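Local coordinates for methionine gamma-lyase (PDB 1E5E), which belongs to the Cys/Met metabolism family of PLP-dependent enzymes and assembles from four copies of its chain, at residues A[82-96]-A[231-245]. Residues are numbered along the deposited sequence; the frame is centred on the assembly and turned at random. Where two conformers were deposited one is given.
Sequences ATSSGMGAIAATVLT and QIRMVGIKDITGSVI. With PPJ (N-(hydroxy{3-hydroxy-2-methyl-5-[(phosphonooxy)methyl]pyridin-4-yl}methyl)norvaline), chain C; GOL (glycerol), chain F.
A92 sits as a knob among I232, G236, I237 and T241, where helix 86-96 of the strand-turn-helix crosses helix 231-241 at 113°, in the large-domain fold of a PLP-dependent enzyme. Its CB meets CD1 of I237 at 3.6 Å, and the same CD1 reaches CG2 of T83, whose side chain lies about at right angles to that of I237. One turn on, T96 fills the next hole, between Q231, I232, V235 and G236. Its OG1, anti to its own carbonyl carbon (chi1 -63°), turns back onto A92 O, nearly in line with the C=O bond, while CG2 rests on the Q231 and I232 backbone. The side chains of L95 and I240 cross at a slant, CD1 of L95 on CG2 of I240 (3.6 Å). The other helix carries a wider pi-type turn; there T241 OG1 and T241 N grip G236 O from opposite faces of its plane. Beyond it, S243 holds OG anti to its backbone N (chi1 -174°), which points it at segment 82-96, where S84 N donates to it at 3.0 Å; G242 O of the second subunit is a further partner of this hydroxyl. S85 OG caps the helix by accepting from G88 N and also bonds G242 O of that subunit. At this helix start the phosphate of PPJ is bound by backbone amides: G86 N to OP1 and M87 N to OP3, each 2.8 Å.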
ATOM      1  N   ALA A  82       2.884  -3.168 -19.420  1.00 13.82           N
ATOM      2  CA  ALA A  82       1.853  -3.486 -18.437  1.00 14.82           C
ATOM      3  C   ALA A  82       0.733  -2.481 -18.490  1.00 13.58           C
ATOM      4  O   ALA A  82       0.999  -1.365 -18.922  1.00 14.90           O
ATOM      5  CB  ALA A  82       2.384  -3.493 -16.976  1.00 10.51           C
ATOM      6  N   THR A  83      -0.486  -2.842 -18.145  1.00 14.31           N
ATOM      7  CA  THR A  83      -1.596  -1.928 -18.197  1.00 13.99           C
ATOM      8  C   THR A  83      -2.447  -2.136 -16.935  1.00 13.94           C
ATOM      9  O   THR A  83      -2.159  -3.019 -16.109  1.00 12.87           O
ATOM     10  CB  THR A  83      -2.535  -2.116 -19.404  1.00 14.34           C
ATOM     11  OG1 THR A  83      -3.145  -3.391 -19.219  1.00 15.79           O
ATOM     12  CG2 THR A  83      -1.811  -2.062 -20.749  1.00 13.80           C
ATOM     13  N   SER A  84      -3.453  -1.258 -16.810  1.00 13.02           N
ATOM     14  CA  SER A  84      -4.291  -1.326 -15.630  1.00 14.94           C
ATOM     15  C   SER A  84      -5.489  -2.253 -15.794  1.00 14.78           C
ATOM     16  O   SER A  84      -6.327  -2.273 -14.893  1.00 14.74           O
ATOM     17  CB  SER A  84      -4.659   0.067 -15.079  1.00 15.50           C
ATOM     18  OG  SER A  84      -5.620   0.693 -15.890  1.00 18.08           O
ATOM     19  N   SER A  85      -5.582  -3.070 -16.835  1.00 13.79           N
ATOM     20  CA  SER A  85      -6.577  -4.110 -16.930  1.00 15.49           C
ATOM     21  C   SER A  85      -6.286  -4.924 -18.193  1.00 14.83           C
ATOM     22  O   SER A  85      -5.652  -4.438 -19.130  1.00 15.32           O
ATOM     23  CB  SER A  85      -8.038  -3.690 -16.988  1.00 15.19           C
ATOM     24  OG  SER A  85      -8.274  -2.938 -18.163  1.00 18.32           O
ATOM     25  N   GLY A  86      -6.698  -6.173 -18.095  1.00 14.12           N
ATOM     26  CA  GLY A  86      -6.568  -7.062 -19.271  1.00 16.29           C
ATOM     27  C   GLY A  86      -7.293  -6.391 -20.447  1.00 16.73           C
ATOM     28  O   GLY A  86      -6.741  -6.361 -21.536  1.00 14.80           O
ATOM     29  N   MET A  87      -8.487  -5.788 -20.244  1.00 16.57           N
ATOM     30  CA  MET A  87      -9.128  -5.111 -21.401  1.00 16.29           C
ATOM     31  C   MET A  87      -8.259  -3.999 -21.959  1.00 16.36           C
ATOM     32  O   MET A  87      -8.135  -3.765 -23.176  1.00 14.69           O
ATOM     33  CB  MET A  87     -10.520  -4.590 -20.993  1.00 15.66           C
ATOM     34  CG  MET A  87     -11.613  -5.636 -20.768  1.00 16.18           C
ATOM     35  SD  MET A  87     -11.569  -6.980 -22.001  1.00 16.99           S
ATOM     36  CE  MET A  87     -11.938  -6.051 -23.509  1.00 15.63           C
ATOM     37  N   GLY A  88      -7.587  -3.258 -21.031  1.00 16.58           N
ATOM     38  CA  GLY A  88      -6.701  -2.177 -21.491  1.00 16.25           C
ATOM     39  C   GLY A  88      -5.533  -2.691 -22.316  1.00 15.82           C
ATOM     40  O   GLY A  88      -5.011  -1.986 -23.179  1.00 16.62           O
ATOM     41  N   ALA A  89      -5.017  -3.879 -21.986  1.00 13.09           N
ATOM     42  CA  ALA A  89      -3.942  -4.476 -22.732  1.00 14.65           C
ATOM     43  C   ALA A  89      -4.470  -4.830 -24.140  1.00 15.60           C
ATOM     44  O   ALA A  89      -3.808  -4.462 -25.116  1.00 15.90           O
ATOM     45  CB  ALA A  89      -3.385  -5.738 -22.095  1.00 12.19           C
ATOM     46  N   ILE A  90      -5.656  -5.432 -24.190  1.00 14.66           N
ATOM     47  CA  ILE A  90      -6.233  -5.765 -25.482  1.00 16.54           C
ATOM     48  C   ILE A  90      -6.520  -4.507 -26.322  1.00 17.57           C
ATOM     49  O   ILE A  90      -6.140  -4.414 -27.502  1.00 18.42           O
ATOM     50  CB  ILE A  90      -7.500  -6.627 -25.326  1.00 16.11           C
ATOM     51  CG1 ILE A  90      -7.137  -8.018 -24.727  1.00 14.23           C
ATOM     52  CG2 ILE A  90      -8.161  -6.823 -26.690  1.00 15.80           C
ATOM     53  CD1 ILE A  90      -8.297  -8.618 -23.956  1.00 12.31           C
ATOM     54  N   ALA A  91      -7.149  -3.520 -25.715  1.00 16.27           N
ATOM     55  CA  ALA A  91      -7.550  -2.317 -26.393  1.00 17.27           C
ATOM     56  C   ALA A  91      -6.340  -1.515 -26.827  1.00 19.04           C
ATOM     57  O   ALA A  91      -6.306  -1.026 -27.964  1.00 19.74           O
ATOM     58  CB  ALA A  91      -8.450  -1.518 -25.444  1.00 16.24           C
ATOM     59  N   ALA A  92      -5.327  -1.355 -25.977  1.00 17.22           N
ATOM     60  CA  ALA A  92      -4.174  -0.532 -26.344  1.00 17.85           C
ATOM     61  C   ALA A  92      -3.462  -1.158 -27.533  1.00 17.85           C
ATOM     62  O   ALA A  92      -2.917  -0.456 -28.382  1.00 16.80           O
ATOM     63  CB  ALA A  92      -3.196  -0.378 -25.180  1.00 17.41           C
ATOM     64  N   THR A  93      -3.446  -2.496 -27.552  1.00 16.13           N
ATOM     65  CA  THR A  93      -2.844  -3.231 -28.648  1.00 16.43           C
ATOM     66  C   THR A  93      -3.675  -3.056 -29.916  1.00 17.28           C
ATOM     67  O   THR A  93      -3.179  -2.533 -30.916  1.00 16.16           O
ATOM     68  CB  THR A  93      -2.754  -4.724 -28.262  1.00 17.36           C
ATOM     69  OG1 THR A  93      -1.882  -4.834 -27.115  1.00 14.82           O
ATOM     70  CG2 THR A  93      -2.278  -5.585 -29.419  1.00 16.33           C
ATOM     71  N   VAL A  94      -4.947  -3.460 -29.935  1.00 17.24           N
ATOM     72  CA  VAL A  94      -5.681  -3.350 -31.185  1.00 17.82           C
ATOM     73  C   VAL A  94      -5.958  -1.896 -31.555  1.00 19.41           C
ATOM     74  O   VAL A  94      -6.026  -1.669 -32.768  1.00 19.00           O
ATOM     75  CB  VAL A  94      -6.973  -4.179 -31.262  1.00 17.50           C
ATOM     76  CG1 VAL A  94      -6.698  -5.642 -30.934  1.00 14.98           C
ATOM     77  CG2 VAL A  94      -8.075  -3.614 -30.386  1.00 14.03           C
ATOM     78  N   LEU A  95      -6.056  -0.906 -30.666  1.00 20.15           N
ATOM     79  CA  LEU A  95      -6.314   0.473 -31.101  1.00 18.63           C
ATOM     80  C   LEU A  95      -5.057   1.148 -31.635  1.00 21.21           C
ATOM     81  O   LEU A  95      -5.150   2.143 -32.368  1.00 21.42           O
ATOM     82  CB  LEU A  95      -7.004   1.291 -30.037  1.00 16.96           C
ATOM     83  CG  LEU A  95      -8.398   0.787 -29.630  1.00 18.65           C
ATOM     84  CD1 LEU A  95      -8.887   1.604 -28.442  1.00 17.59           C
ATOM     85  CD2 LEU A  95      -9.400   0.876 -30.801  1.00 18.86           C
ATOM     86  N   THR A  96      -3.872   0.613 -31.336  1.00 18.89           N
ATOM     87  CA  THR A  96      -2.643   1.124 -31.894  1.00 19.22           C
ATOM     88  C   THR A  96      -2.475   0.614 -33.335  1.00 20.60           C
ATOM     89  O   THR A  96      -2.070   1.364 -34.224  1.00 18.73           O
ATOM     90  CB  THR A  96      -1.404   0.623 -31.121  1.00 18.37           C
ATOM     91  OG1 THR A  96      -1.496   1.130 -29.778  1.00 18.97           O
ATOM     92  CG2 THR A  96      -0.078   1.065 -31.696  1.00 16.71           C
ATOM     93  N   GLN A 231       5.374   1.380 -30.124  1.00 20.57           N
ATOM     94  CA  GLN A 231       4.251   2.135 -30.674  1.00 22.65           C
ATOM     95  C   GLN A 231       3.041   2.047 -29.743  1.00 21.69           C
ATOM     96  O   GLN A 231       2.298   3.024 -29.533  1.00 19.66           O
ATOM     97  CB  GLN A 231       3.889   1.691 -32.095  1.00 23.42           C
ATOM     98  CG  GLN A 231       4.981   1.489 -33.126  0.50 25.70           C
ATOM     99  CD  GLN A 231       4.498   0.766 -34.380  0.50 27.61           C
ATOM    100  OE1 GLN A 231       5.084  -0.219 -34.865  0.50 27.88           O
ATOM    101  NE2 GLN A 231       3.360   1.230 -34.907  0.50 28.33           N
ATOM    102  N   ILE A 232       2.764   0.854 -29.211  1.00 18.58           N
ATOM    103  CA  ILE A 232       1.629   0.675 -28.296  1.00 19.80           C
ATOM    104  C   ILE A 232       1.773   1.538 -27.042  1.00 19.82           C
ATOM    105  O   ILE A 232       0.817   2.156 -26.575  1.00 17.99           O
ATOM    106  CB  ILE A 232       1.505  -0.813 -27.853  1.00 19.19           C
ATOM    107  CG1 ILE A 232       1.072  -1.653 -29.070  1.00 19.08           C
ATOM    108  CG2 ILE A 232       0.564  -0.997 -26.657  1.00 17.63           C
ATOM    109  CD1 ILE A 232       1.158  -3.160 -28.850  1.00 18.58           C
ATOM    110  N   ARG A 233       2.988   1.676 -26.543  1.00 19.65           N
ATOM    111  CA  ARG A 233       3.242   2.477 -25.341  1.00 24.80           C
ATOM    112  C   ARG A 233       3.050   3.958 -25.642  1.00 25.96           C
ATOM    113  O   ARG A 233       2.302   4.643 -24.949  1.00 22.95           O
ATOM    114  CB  ARG A 233       4.597   2.060 -24.769  1.00 27.00           C
ATOM    115  CG  ARG A 233       5.388   2.944 -23.886  1.00 32.50           C
ATOM    116  CD  ARG A 233       6.329   2.353 -22.873  1.00 33.77           C
ATOM    117  NE  ARG A 233       6.980   1.062 -23.145  1.00 34.13           N
ATOM    118  CZ  ARG A 233       6.917   0.122 -22.167  1.00 35.24           C
ATOM    119  NH1 ARG A 233       6.258   0.404 -21.055  1.00 33.64           N
ATOM    120  NH2 ARG A 233       7.462  -1.089 -22.321  1.00 36.58           N
ATOM    121  N   MET A 234       3.527   4.434 -26.797  1.00 26.62           N
ATOM    122  CA  MET A 234       3.449   5.841 -27.120  1.00 28.58           C
ATOM    123  C   MET A 234       2.092   6.258 -27.643  1.00 26.38           C
ATOM    124  O   MET A 234       1.789   7.427 -27.541  1.00 25.72           O
ATOM    125  CB  MET A 234       4.560   6.277 -28.066  1.00 32.25           C
ATOM    126  CG  MET A 234       5.904   6.271 -27.329  0.50 34.28           C
ATOM    127  SD  MET A 234       5.936   6.668 -25.569  0.50 37.88           S
ATOM    128  CE  MET A 234       6.350   8.406 -25.586  0.50 37.63           C
ATOM    129  N   VAL A 235       1.301   5.393 -28.243  1.00 26.24           N
ATOM    130  CA  VAL A 235      -0.036   5.679 -28.720  1.00 24.54           C
ATOM    131  C   VAL A 235      -1.117   5.005 -27.887  1.00 21.20           C
ATOM    132  O   VAL A 235      -1.975   5.687 -27.338  1.00 20.70           O
ATOM    133  CB  VAL A 235      -0.182   5.216 -30.183  1.00 27.38           C
ATOM    134  CG1 VAL A 235      -1.592   5.408 -30.710  1.00 26.54           C
ATOM    135  CG2 VAL A 235       0.812   5.978 -31.067  1.00 29.12           C
ATOM    136  N   GLY A 236      -1.130   3.667 -27.839  1.00 18.13           N
ATOM    137  CA  GLY A 236      -2.167   2.957 -27.093  1.00 17.47           C
ATOM    138  C   GLY A 236      -2.264   3.356 -25.622  1.00 16.93           C
ATOM    139  O   GLY A 236      -3.376   3.421 -25.074  1.00 17.16           O
ATOM    140  N   ILE A 237      -1.131   3.398 -24.928  1.00 17.63           N
ATOM    141  CA  ILE A 237      -1.147   3.693 -23.500  1.00 20.64           C
ATOM    142  C   ILE A 237      -1.219   5.193 -23.229  1.00 20.56           C
ATOM    143  O   ILE A 237      -2.082   5.674 -22.515  1.00 20.68           O
ATOM    144  CB  ILE A 237       0.100   3.127 -22.796  1.00 20.76           C
ATOM    145  CG1 ILE A 237       0.207   1.594 -22.989  1.00 20.21           C
ATOM    146  CG2 ILE A 237       0.042   3.445 -21.289  1.00 18.50           C
ATOM    147  CD1 ILE A 237      -1.058   0.862 -22.630  1.00 19.24           C
ATOM    148  N   LYS A 238      -0.266   5.901 -23.781  1.00 21.81           N
ATOM    149  CA  LYS A 238      -0.069   7.317 -23.566  1.00 24.91           C
ATOM    150  C   LYS A 238      -1.250   8.168 -24.005  1.00 24.15           C
ATOM    151  O   LYS A 238      -1.517   9.124 -23.282  1.00 23.64           O
ATOM    152  CB  LYS A 238       1.246   7.788 -24.208  1.00 27.43           C
ATOM    153  CG  LYS A 238       1.493   9.292 -24.143  1.00 31.75           C
ATOM    154  CD  LYS A 238       2.869   9.698 -24.673  1.00 35.58           C
ATOM    155  CE  LYS A 238       2.805  10.169 -26.131  1.00 38.79           C
ATOM    156  NZ  LYS A 238       1.705  11.174 -26.333  1.00 41.95           N
ATOM    157  N   ASP A 239      -1.914   7.922 -25.109  1.00 24.96           N
ATOM    158  CA  ASP A 239      -2.992   8.775 -25.572  1.00 26.82           C
ATOM    159  C   ASP A 239      -4.352   8.072 -25.564  1.00 25.60           C
ATOM    160  O   ASP A 239      -5.302   8.715 -25.143  1.00 25.55           O
ATOM    161  CB  ASP A 239      -2.843   9.272 -27.021  1.00 28.59           C
ATOM    162  CG  ASP A 239      -1.561  10.035 -27.239  1.00 32.51           C
ATOM    163  OD1 ASP A 239      -0.978  10.513 -26.237  1.00 34.12           O
ATOM    164  OD2 ASP A 239      -1.082  10.195 -28.380  1.00 33.54           O
ATOM    165  N   ILE A 240      -4.401   6.891 -26.171  1.00 22.82           N
ATOM    166  CA  ILE A 240      -5.714   6.310 -26.436  1.00 21.81           C
ATOM    167  C   ILE A 240      -6.358   5.663 -25.226  1.00 19.80           C
ATOM    168  O   ILE A 240      -7.567   5.853 -25.111  1.00 20.80           O
ATOM    169  CB  ILE A 240      -5.631   5.271 -27.595  1.00 21.95           C
ATOM    170  CG1 ILE A 240      -5.138   6.011 -28.845  1.00 23.39           C
ATOM    171  CG2 ILE A 240      -6.953   4.577 -27.802  1.00 21.70           C
ATOM    172  CD1 ILE A 240      -4.914   5.167 -30.078  1.00 22.16           C
ATOM    173  N   THR A 241      -5.683   4.783 -24.497  1.00 16.39           N
ATOM    174  CA  THR A 241      -6.436   4.183 -23.387  1.00 16.12           C
ATOM    175  C   THR A 241      -6.191   4.956 -22.098  1.00 14.69           C
ATOM    176  O   THR A 241      -6.943   4.805 -21.145  1.00 15.29           O
ATOM    177  CB  THR A 241      -6.090   2.704 -23.165  1.00 15.31           C
ATOM    178  OG1 THR A 241      -4.690   2.578 -22.905  1.00 14.78           O
ATOM    179  CG2 THR A 241      -6.469   1.930 -24.422  1.00 15.50           C
ATOM    180  N   GLY A 242      -4.933   5.361 -21.891  1.00 15.22           N
ATOM    181  CA  GLY A 242      -4.573   5.949 -20.585  1.00 14.59           C
ATOM    182  C   GLY A 242      -4.726   4.864 -19.533  1.00 16.53           C
ATOM    183  O   GLY A 242      -4.937   5.170 -18.343  1.00 16.73           O
ATOM    184  N   SER A 243      -4.504   3.603 -19.949  1.00 15.93           N
ATOM    185  CA  SER A 243      -4.594   2.469 -19.035  1.00 16.27           C
ATOM    186  C   SER A 243      -3.244   2.318 -18.327  1.00 16.45           C
ATOM    187  O   SER A 243      -2.405   1.474 -18.636  1.00 15.63           O
ATOM    188  CB  SER A 243      -4.971   1.195 -19.795  1.00 16.50           C
ATOM    189  OG  SER A 243      -5.182   0.125 -18.888  1.00 15.69           O
ATOM    190  N   VAL A 244      -3.048   3.206 -17.353  1.00 15.29           N
ATOM    191  CA  VAL A 244      -1.780   3.320 -16.673  1.00 16.24           C
ATOM    192  C   VAL A 244      -1.784   2.505 -15.382  1.00 16.49           C
ATOM    193  O   VAL A 244      -2.460   2.922 -14.428  1.00 16.72           O
ATOM    194  CB  VAL A 244      -1.435   4.800 -16.363  1.00 16.02           C
ATOM    195  CG1 VAL A 244      -0.085   4.839 -15.667  1.00 13.29           C
ATOM    196  CG2 VAL A 244      -1.396   5.596 -17.683  1.00 14.38           C
ATOM    197  N   ILE A 245      -0.933   1.487 -15.348  1.00 14.43           N
ATOM    198  CA  ILE A 245      -0.935   0.666 -14.134  1.00 14.83           C
ATOM    199  C   ILE A 245      -0.348   1.438 -12.955  1.00 14.40           C
ATOM    200  O   ILE A 245       0.665   2.133 -13.079  1.00 15.64           O
ATOM    201  CB  ILE A 245      -0.203  -0.661 -14.318  1.00 14.53           C
ATOM    202  CG1 ILE A 245      -0.471  -1.625 -13.129  1.00 14.88           C
ATOM    203  CG2 ILE A 245       1.296  -0.465 -14.454  1.00 14.13           C
ATOM    204  CD1 ILE A 245       0.199  -2.991 -13.349  1.00 14.38           C
TER
HETATM  205  N1  PPJ C 405      -8.849 -11.813 -21.291  1.00 20.73           N
HETATM  206  C2  PPJ C 405      -9.349 -12.927 -20.716  1.00 20.37           C
HETATM  207  C6  PPJ C 405      -9.249 -10.576 -20.882  1.00 21.63           C
HETATM  208  C2A PPJ C 405      -9.363 -14.206 -21.298  1.00 18.06           C
HETATM  209  C3  PPJ C 405     -10.144 -12.724 -19.570  1.00 20.07           C
HETATM  210  O3  PPJ C 405     -10.728 -13.799 -19.113  1.00 18.32           O
HETATM  211  C4  PPJ C 405     -10.385 -11.461 -19.018  1.00 20.86           C
HETATM  212  C4A PPJ C 405     -11.213 -11.375 -17.860  1.00 22.62           C
HETATM  213  C5  PPJ C 405      -9.987 -10.321 -19.716  1.00 21.06           C
HETATM  214  N   PPJ C 405     -12.145 -12.291 -17.538  1.00 21.88           N
HETATM  215  C5A PPJ C 405     -10.021  -8.992 -19.182  1.00 19.42           C
HETATM  216  OP4 PPJ C 405      -9.095  -8.869 -18.289  1.00 19.64           O
HETATM  217  P   PPJ C 405      -9.452  -7.791 -17.172  1.00 17.93           P
HETATM  218  OP1 PPJ C 405      -8.153  -7.723 -16.250  1.00 18.71           O
HETATM  219  OP2 PPJ C 405     -10.708  -8.272 -16.383  1.00 18.37           O
HETATM  220  OP3 PPJ C 405      -9.739  -6.358 -17.802  1.00 18.41           O
HETATM  221  CA  PPJ C 405     -12.884 -12.281 -16.393  1.00 22.87           C
HETATM  222  CB  PPJ C 405     -13.517 -11.054 -15.887  1.00 22.76           C
HETATM  223  C   PPJ C 405     -13.757 -13.405 -16.271  1.00 21.53           C
HETATM  224  CG  PPJ C 405     -14.643 -10.389 -16.592  1.00 24.27           C
HETATM  225  CD  PPJ C 405     -15.885 -10.728 -15.913  1.00 23.92           C
HETATM  226  O   PPJ C 405     -13.802 -14.231 -17.253  1.00 21.82           O
HETATM  227  OXT PPJ C 405     -14.113 -13.864 -15.101  1.00 23.08           O
HETATM  228  C1  GOL F 411       1.394   2.218 -17.909  1.00 46.53           C
HETATM  229  O1  GOL F 411       0.645   1.007 -17.642  1.00 41.62           O
HETATM  230  C2  GOL F 411       2.889   1.831 -18.099  1.00 47.54           C
HETATM  231  O2  GOL F 411       3.771   2.559 -17.275  1.00 48.26           O
HETATM  232  C3  GOL F 411       3.334   1.990 -19.569  1.00 48.65           C
HETATM  233  O3  GOL F 411       3.839   3.293 -19.762  1.00 47.93           O